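Lipid A deacylase PagL (Pseudomonas aeruginosa, PDB 2ERV) removes the fatty acyl chain at the 3 position of lipid A in the bacterial outer membrane by hydrolysing its ester bond. Local coordinates at residues T34-Y40 with V65-A71; S61-V65 with F104-I108. All coordinates share one frame; numbering follows the deposited sequence.

Contact 1 (T34-Y40 with V65-A71); sequences TGRLTGY and VFVYEFA
Paired across the strands, Arg36 and Glu69 start on the same side of the sheet, and their first torsions bring their ends together: CG of Arg36 stands between its backbone N and carbonyl carbon (chi1 52°), CG of Glu69 opposite its own N (chi1 176°). The arginine then runs extended to NE, and the two chains lie side by side, forming a salt bridge. NE donates to Glu69 OE1 at 2.9 Å, and NH2 reaches the same oxygen at 3.2 Å. OE1 lies in the guanidinium plane but is approached from above the carboxylate plane, the two planes being 59° apart. Arg36 NH1 turns to Ser28 OG, so several bonds limit the rotation of the guanidinium.

Beneath this pair the strands are antiparallel neighbours. Backbone bonds run both ways at Arg36–Glu69, Thr38–Val67 and Tyr40–Val65, and Ala71 N closes the end on Thr34 O at 3.0 Å. Tyr40 lays one ring face over Val65 CB in a CH-pi contact, 3.9 Å from the ring centroid, while its edge meets Val67 CG2, 3.6 Å from CE1. Tyr68, with Leu37 on the other face of the sheet, spreads its ring across the partner strand: Arg36 O lies over one face near the rim, 3.3 Å from CD1. Gly35, without a side chain, leaves room for the ring and hydroxyl of Tyr68, whose OH comes to 3.3 Å from Gly35 C.

The two segments form the open end of the hairpin of strands 35-48 and 57-70 in the transmembrane beta barrel. Tyr40 OH bonds Glu80 on strand 75-88, whose residues also touch Val65 and Val67; Trp25 meets Phe66 edge-to-face, and strand 29-32 flanks the other side at Leu37.

Contact 2 (S61-V65 with F104-I108); sequences SFAPV and FEDRI. With CA (calcium ion), chain C.
Van der Waals contact is led by Val65 CG2, which sits over the centre of one face of the Arg107 guanidinium, 3.6 Å from CZ, the two side chains crossing at about a right angle. Arg107 comes to lie under this methyl because its chain bends at chi3 (-69°), turning the flat group broadside. The Ala63 CB methyl lies beside the Glu105 carboxylate, 3.4 Å from OE1.

Polar contact is thinner. Ser61 OG lies 3.2 Å from Glu105 OE2, close enough for a hydrogen bond, though its proton has another acceptor nearby. Glu105 reaches across on an extended chain, and its OE1 forms a long ion pair with Arg107 NH1 on the same strand, 3.7 Å apart. The stronger partners lie elsewhere: Arg18 forms a salt bridge with Glu105 OE2, and Asp42 with Arg107 NH1.

Metal binding belongs to the other side of strand 104-108, where Asp106 OD2 holds a calcium ion at 2.5 Å.

The strands, 8.0 Å apart at their axes, thus meet through side chains alone inside the barrel. Arg107 also lies close to the like charges of Arg18 and Arg123; this positive surrounding would probably favour the ionised form of Glu105.

How the contacts relate
Contacts 1 and 2 have centres 16 Å apart, and all four segments belong to the curled antiparallel sheet of the barrel. Their order along the chain alternates: 34-40, then 61-65, then 65-71, then 104-108, with Val65 common to both. Contact 1 joins adjacent strands 35-48 and 57-70 within the wall, near one end of the barrel; contact 2 links 57-70 with 102-114 across the interior, past the intervening strand 75-88. They touch where Tyr40 OH packs against Arg107 NH2 at 3.5 Å. Strand 57-70 therefore pairs within the wall and, from its middle, also sends side chains across the interior toward strand 102-114; contact 2 lies nearer the catalytic His126 and Ser128.

Contact 1 (T34-Y40 with V65-A71)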
# COMPACT_ATOMS: atom_id res chain seq x y z
N THR A 34 8.76 1.87 -24.61
CA THR A 34 9.00 1.08 -23.41
C THR A 34 7.82 1.05 -22.45
O THR A 34 7.53 0.01 -21.86
CB THR A 34 10.28 1.57 -22.71
OG1 THR A 34 11.37 1.27 -23.59
CG2 THR A 34 10.60 0.75 -21.46
N GLY A 35 7.13 2.19 -22.30
CA GLY A 35 6.10 2.33 -21.29
C GLY A 35 5.93 3.80 -20.97
O GLY A 35 6.30 4.66 -21.80
N ARG A 36 5.40 4.10 -19.78
CA ARG A 36 5.14 5.48 -19.40
C ARG A 36 5.16 5.52 -17.89
O ARG A 36 4.91 4.49 -17.22
CB ARG A 36 3.77 5.93 -19.91
CG ARG A 36 2.63 4.97 -19.51
CD ARG A 36 1.22 5.50 -19.73
NE ARG A 36 0.22 4.53 -19.24
CZ ARG A 36 -0.91 4.86 -18.61
NH1 ARG A 36 -1.19 6.14 -18.34
NH2 ARG A 36 -1.76 3.92 -18.23
N LEU A 37 5.46 6.72 -17.37
CA LEU A 37 5.26 7.04 -15.98
C LEU A 37 3.83 7.57 -15.83
O LEU A 37 3.36 8.39 -16.63
CB LEU A 37 6.27 8.08 -15.46
CG LEU A 37 6.18 8.43 -13.94
CD1 LEU A 37 6.68 7.24 -13.07
CD2 LEU A 37 7.02 9.69 -13.62
N THR A 38 3.15 7.10 -14.78
CA THR A 38 1.83 7.59 -14.45
C THR A 38 1.61 7.49 -12.95
O THR A 38 2.60 7.46 -12.20
CB THR A 38 0.73 6.85 -15.31
OG1 THR A 38 -0.52 7.51 -15.08
CG2 THR A 38 0.53 5.38 -14.89
N GLY A 39 0.35 7.46 -12.49
CA GLY A 39 0.10 7.21 -11.07
C GLY A 39 -1.35 7.23 -10.68
O GLY A 39 -2.26 7.37 -11.55
N TYR A 40 -1.58 7.11 -9.37
CA TYR A 40 -2.94 7.12 -8.84
C TYR A 40 -2.97 7.57 -7.39
O TYR A 40 -1.93 7.52 -6.69
CB TYR A 40 -3.66 5.78 -9.04
CG TYR A 40 -3.01 4.60 -8.32
CD1 TYR A 40 -1.98 3.88 -8.93
CD2 TYR A 40 -3.43 4.22 -7.06
CE1 TYR A 40 -1.40 2.75 -8.28
CE2 TYR A 40 -2.86 3.16 -6.39
CZ TYR A 40 -1.85 2.43 -6.99
OH TYR A 40 -1.34 1.35 -6.32
N VAL A 65 0.61 7.58 -5.56
CA VAL A 65 1.43 6.42 -5.92
C VAL A 65 1.86 6.57 -7.39
O VAL A 65 1.00 6.61 -8.27
CB VAL A 65 0.64 5.08 -5.75
CG1 VAL A 65 1.51 3.87 -6.10
CG2 VAL A 65 0.06 4.94 -4.30
N PHE A 66 3.15 6.61 -7.64
CA PHE A 66 3.70 6.68 -9.01
C PHE A 66 3.78 5.28 -9.57
O PHE A 66 4.09 4.35 -8.85
CB PHE A 66 5.11 7.31 -8.99
CG PHE A 66 5.07 8.81 -8.76
CD1 PHE A 66 4.92 9.69 -9.83
CD2 PHE A 66 5.11 9.31 -7.46
CE1 PHE A 66 4.84 11.06 -9.62
CE2 PHE A 66 5.05 10.70 -7.24
CZ PHE A 66 4.92 11.56 -8.32
N VAL A 67 3.56 5.16 -10.87
CA VAL A 67 3.56 3.84 -11.50
C VAL A 67 4.36 3.94 -12.73
O VAL A 67 4.12 4.84 -13.55
CB VAL A 67 2.09 3.43 -11.87
CG1 VAL A 67 2.03 2.14 -12.71
CG2 VAL A 67 1.25 3.25 -10.59
N TYR A 68 5.29 3.02 -12.93
CA TYR A 68 5.80 2.89 -14.29
C TYR A 68 5.13 1.67 -14.93
O TYR A 68 5.29 0.55 -14.45
CB TYR A 68 7.34 2.77 -14.33
CG TYR A 68 7.82 2.92 -15.76
CD1 TYR A 68 8.11 4.19 -16.30
CD2 TYR A 68 7.90 1.81 -16.58
CE1 TYR A 68 8.55 4.32 -17.66
CE2 TYR A 68 8.26 1.94 -17.90
CZ TYR A 68 8.59 3.20 -18.42
OH TYR A 68 8.97 3.28 -19.73
N GLU A 69 4.44 1.88 -16.05
CA GLU A 69 3.66 0.83 -16.66
C GLU A 69 4.35 0.53 -17.96
O GLU A 69 4.48 1.40 -18.80
CB GLU A 69 2.24 1.29 -16.94
CG GLU A 69 1.41 0.24 -17.68
CD GLU A 69 0.12 0.84 -18.23
OE1 GLU A 69 0.17 1.61 -19.24
OE2 GLU A 69 -0.94 0.55 -17.63
N PHE A 70 4.83 -0.70 -18.11
CA PHE A 70 5.49 -1.11 -19.33
C PHE A 70 4.47 -1.43 -20.44
O PHE A 70 3.37 -1.88 -20.16
CB PHE A 70 6.32 -2.38 -19.02
CG PHE A 70 7.47 -2.13 -18.09
CD1 PHE A 70 8.73 -1.78 -18.61
CD2 PHE A 70 7.31 -2.22 -16.69
CE1 PHE A 70 9.82 -1.54 -17.76
CE2 PHE A 70 8.39 -1.96 -15.80
CZ PHE A 70 9.66 -1.61 -16.34
N ALA A 71 4.85 -1.22 -21.71
CA ALA A 71 3.96 -1.54 -22.85
C ALA A 71 3.39 -2.97 -22.79
O ALA A 71 4.03 -3.92 -22.29
CB ALA A 71 4.72 -1.36 -24.16
O HOH W 1 9.48 5.50 -20.82

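Contact 2 (S61-V65 with F104-I108)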
# COMPACT_ATOMS: atom_id res chain seq x y z
N SER A 61 -5.21 5.22 5.43
CA SER A 61 -4.05 5.83 4.79
C SER A 61 -4.42 6.42 3.44
O SER A 61 -5.43 6.06 2.81
CB SER A 61 -2.96 4.76 4.66
OG SER A 61 -3.45 3.71 3.87
N PHE A 62 -3.62 7.37 3.00
CA PHE A 62 -3.82 8.01 1.74
C PHE A 62 -2.46 8.38 1.13
O PHE A 62 -1.63 8.97 1.81
CB PHE A 62 -4.66 9.27 1.91
CG PHE A 62 -4.92 9.95 0.61
CD1 PHE A 62 -5.97 9.53 -0.20
CD2 PHE A 62 -4.09 10.98 0.17
CE1 PHE A 62 -6.19 10.13 -1.42
CE2 PHE A 62 -4.32 11.58 -1.05
CZ PHE A 62 -5.38 11.16 -1.83
N ALA A 63 -2.24 8.02 -0.13
CA ALA A 63 -0.95 8.24 -0.80
C ALA A 63 -1.10 8.53 -2.27
O ALA A 63 -1.96 7.91 -2.94
CB ALA A 63 -0.01 6.97 -0.61
N PRO A 64 -0.28 9.47 -2.79
CA PRO A 64 -0.03 9.50 -4.23
C PRO A 64 0.89 8.32 -4.50
O PRO A 64 1.83 8.07 -3.71
CB PRO A 64 0.71 10.84 -4.46
CG PRO A 64 1.30 11.24 -3.08
CD PRO A 64 0.45 10.54 -2.07
N VAL A 65 0.61 7.58 -5.56
CA VAL A 65 1.43 6.42 -5.92
C VAL A 65 1.86 6.57 -7.39
O VAL A 65 1.00 6.61 -8.27
CB VAL A 65 0.64 5.08 -5.75
CG1 VAL A 65 1.51 3.87 -6.10
CG2 VAL A 65 0.06 4.94 -4.30
N PHE A 104 3.94 7.99 8.55
CA PHE A 104 4.10 8.05 7.10
C PHE A 104 3.86 6.63 6.57
O PHE A 104 3.95 5.67 7.32
CB PHE A 104 5.51 8.49 6.71
CG PHE A 104 5.90 9.88 7.22
CD1 PHE A 104 5.63 11.01 6.45
CD2 PHE A 104 6.55 10.03 8.44
CE1 PHE A 104 5.98 12.29 6.91
CE2 PHE A 104 6.92 11.32 8.90
CZ PHE A 104 6.62 12.45 8.12
N GLU A 105 3.52 6.53 5.30
CA GLU A 105 3.36 5.26 4.61
C GLU A 105 4.33 5.29 3.45
O GLU A 105 4.17 6.15 2.61
CB GLU A 105 1.96 5.17 4.00
CG GLU A 105 1.68 3.85 3.25
CD GLU A 105 0.26 3.80 2.68
OE1 GLU A 105 -0.08 4.73 1.91
OE2 GLU A 105 -0.52 2.84 3.01
N ASP A 106 5.33 4.40 3.42
CA ASP A 106 6.25 4.26 2.26
C ASP A 106 5.99 2.92 1.61
O ASP A 106 5.96 1.90 2.32
CB ASP A 106 7.71 4.25 2.74
CG ASP A 106 8.15 5.58 3.34
OD1 ASP A 106 7.86 6.66 2.77
OD2 ASP A 106 8.71 5.64 4.44
N ARG A 107 5.79 2.91 0.29
CA ARG A 107 5.40 1.66 -0.35
C ARG A 107 6.10 1.45 -1.68
O ARG A 107 6.43 2.43 -2.38
CB ARG A 107 3.88 1.65 -0.60
CG ARG A 107 3.37 2.98 -1.13
CD ARG A 107 1.88 3.13 -1.00
NE ARG A 107 1.20 2.22 -1.91
CZ ARG A 107 -0.12 2.13 -2.00
NH1 ARG A 107 -0.89 2.85 -1.20
NH2 ARG A 107 -0.65 1.32 -2.86
N ILE A 108 6.33 0.19 -2.01
CA ILE A 108 6.71 -0.24 -3.38
C ILE A 108 5.87 -1.42 -3.77
O ILE A 108 5.26 -2.06 -2.92
CB ILE A 108 8.19 -0.63 -3.48
CG1 ILE A 108 8.54 -1.68 -2.44
CG2 ILE A 108 9.06 0.58 -3.28
CD1 ILE A 108 9.78 -2.49 -2.78
CA CA C . 10.42 7.37 4.07